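Local coordinates for nuclear RNA export factor 2 (Drosophila melanogaster, PDB 6MRK), which acts with Panx, Piwi and Nxt1 in cotranscriptional transposon silencing in the ovary and may take part in mRNA export, at residues F26-F31 against L102-H107. Numbering follows the deposited sequence.
Sequences FENDEF and LPRVTH
The end of helix 12-27 and the residues just after it meet the first part of strand 104-119 and the loop before it, with the CA atoms of Glu27 and Val105 5.0 Å apart. One weak but straight backbone bond joins them, from Val105 N to Glu27 O (3.3 Å, 171°). Glu27 makes the main side-chain contact. Its chain is extended beyond CG and brings OE2 to His107, where two donors grip that one oxygen. His107 ND1 lies 2.9 Å from Glu27 OE2, on the anti lone pair and in the plane of the imidazole. His107 N meets Glu27 OE2 at 2.7 Å, from above the carboxylate plane. The carboxylate and ring are nearly coplanar (6°). The pairing fixes the imidazole rotation. ND1 is the donor here, and the nearby carboxylate may raise the pKa of the imidazole. Phe26, with CG anti to its backbone N, turns the edge of its ring to Leu102 and Val105. Its CD2 packs on Val105 CG2 at 3.9 Å, and its CZ meets Leu102 CD1. The Asn28 amide stacks over one face of the Arg104 guanidinium, planes 11° apart. Asn28 OD1 also accepts from Glu30 N (3.0 Å), forming an Asx turn that steadies the amide. Asp29 OD1 sits against Arg104 CG at 3.3 Å, out of the guanidinium plane, so no salt bridge forms. Arg32 ties the pieces together by hydrogen bonds to the carbonyls of Phe26, Leu102 and Pro103. This is a helix end with a His-carboxylate hydrogen bond, packed on the curved sheet of the NTF2-like domain.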
# COMPACT_ATOMS: atom_id res chain seq x y z
N PHE A 26 -16.16 -6.09 -0.45
CA PHE A 26 -16.07 -4.63 -0.23
C PHE A 26 -17.03 -3.95 -1.20
O PHE A 26 -17.66 -2.96 -0.82
CB PHE A 26 -14.64 -4.11 -0.40
CG PHE A 26 -14.50 -2.63 -0.18
CD1 PHE A 26 -14.37 -2.12 1.10
CD2 PHE A 26 -14.53 -1.73 -1.24
CE1 PHE A 26 -14.27 -0.75 1.33
CE2 PHE A 26 -14.41 -0.36 -1.02
CZ PHE A 26 -14.29 0.12 0.26
N GLU A 27 -17.16 -4.52 -2.40
CA GLU A 27 -17.87 -3.95 -3.58
C GLU A 27 -19.22 -3.35 -3.17
O GLU A 27 -19.38 -2.12 -3.30
CB GLU A 27 -18.01 -5.00 -4.70
CG GLU A 27 -16.69 -5.26 -5.42
CD GLU A 27 -16.73 -5.83 -6.82
OE1 GLU A 27 -17.80 -6.32 -7.24
OE2 GLU A 27 -15.67 -5.80 -7.49
N ASN A 28 -20.15 -4.19 -2.71
CA ASN A 28 -21.51 -3.72 -2.35
C ASN A 28 -21.46 -3.14 -0.93
O ASN A 28 -21.20 -3.91 0.02
CB ASN A 28 -22.56 -4.82 -2.54
CG ASN A 28 -23.97 -4.33 -2.32
OD1 ASN A 28 -24.19 -3.26 -1.76
ND2 ASN A 28 -24.94 -5.12 -2.76
N ASP A 29 -21.69 -1.83 -0.81
CA ASP A 29 -21.54 -1.06 0.46
C ASP A 29 -22.64 -1.45 1.45
O ASP A 29 -22.44 -1.21 2.65
CB ASP A 29 -21.52 0.46 0.21
CG ASP A 29 -22.66 1.01 -0.64
OD1 ASP A 29 -23.19 0.26 -1.49
OD2 ASP A 29 -23.00 2.20 -0.46
N GLU A 30 -23.74 -2.03 0.97
CA GLU A 30 -24.87 -2.54 1.80
C GLU A 30 -24.43 -3.68 2.72
O GLU A 30 -24.96 -3.76 3.84
CB GLU A 30 -26.02 -3.04 0.91
CG GLU A 30 -27.15 -2.05 0.73
CD GLU A 30 -28.42 -2.70 0.21
OE1 GLU A 30 -28.55 -2.87 -1.04
OE2 GLU A 30 -29.26 -3.10 1.06
N PHE A 31 -23.54 -4.57 2.26
CA PHE A 31 -23.11 -5.78 3.01
C PHE A 31 -21.62 -5.64 3.39
O PHE A 31 -20.96 -6.63 3.75
CB PHE A 31 -23.44 -7.04 2.21
CG PHE A 31 -24.87 -7.08 1.74
CD1 PHE A 31 -25.92 -7.14 2.65
CD2 PHE A 31 -25.18 -6.98 0.39
CE1 PHE A 31 -27.24 -7.12 2.22
CE2 PHE A 31 -26.50 -6.97 -0.04
CZ PHE A 31 -27.53 -7.04 0.88
N LEU A 102 -17.57 5.04 2.37
CA LEU A 102 -16.95 5.14 1.03
C LEU A 102 -18.01 4.74 0.01
O LEU A 102 -19.01 4.11 0.33
CB LEU A 102 -15.71 4.25 0.97
CG LEU A 102 -14.62 4.61 1.97
CD1 LEU A 102 -13.46 3.64 1.86
CD2 LEU A 102 -14.13 6.04 1.77
N PRO A 103 -17.87 5.20 -1.24
CA PRO A 103 -18.84 4.85 -2.27
C PRO A 103 -18.84 3.36 -2.61
O PRO A 103 -17.92 2.66 -2.30
CB PRO A 103 -18.40 5.66 -3.50
CG PRO A 103 -16.96 6.02 -3.22
CD PRO A 103 -16.85 6.15 -1.71
N ARG A 104 -19.90 2.95 -3.28
CA ARG A 104 -20.00 1.61 -3.90
C ARG A 104 -19.00 1.54 -5.05
O ARG A 104 -18.82 2.56 -5.75
CB ARG A 104 -21.42 1.39 -4.42
CG ARG A 104 -21.77 -0.08 -4.49
CD ARG A 104 -23.18 -0.28 -4.94
NE ARG A 104 -23.31 -1.65 -5.38
CZ ARG A 104 -24.46 -2.26 -5.65
NH1 ARG A 104 -25.60 -1.60 -5.54
NH2 ARG A 104 -24.46 -3.52 -6.04
N VAL A 105 -18.39 0.37 -5.24
CA VAL A 105 -17.43 0.14 -6.35
C VAL A 105 -17.79 -1.18 -7.03
O VAL A 105 -18.65 -1.90 -6.51
CB VAL A 105 -15.97 0.16 -5.86
CG1 VAL A 105 -15.61 1.48 -5.19
CG2 VAL A 105 -15.66 -1.01 -4.93
N THR A 106 -17.18 -1.41 -8.19
CA THR A 106 -17.02 -2.70 -8.91
C THR A 106 -15.56 -2.72 -9.36
O THR A 106 -15.18 -1.85 -10.16
CB THR A 106 -18.01 -2.78 -10.08
OG1 THR A 106 -19.33 -2.86 -9.54
CG2 THR A 106 -17.80 -3.96 -10.99
N HIS A 107 -14.74 -3.64 -8.85
CA HIS A 107 -13.34 -3.81 -9.30
C HIS A 107 -13.32 -4.49 -10.67
O HIS A 107 -14.13 -5.39 -10.89
CB HIS A 107 -12.53 -4.61 -8.27
CG HIS A 107 -12.57 -4.06 -6.89
ND1 HIS A 107 -13.67 -4.21 -6.08
CD2 HIS A 107 -11.64 -3.40 -6.16
CE1 HIS A 107 -13.43 -3.66 -4.91
NE2 HIS A 107 -12.18 -3.15 -4.93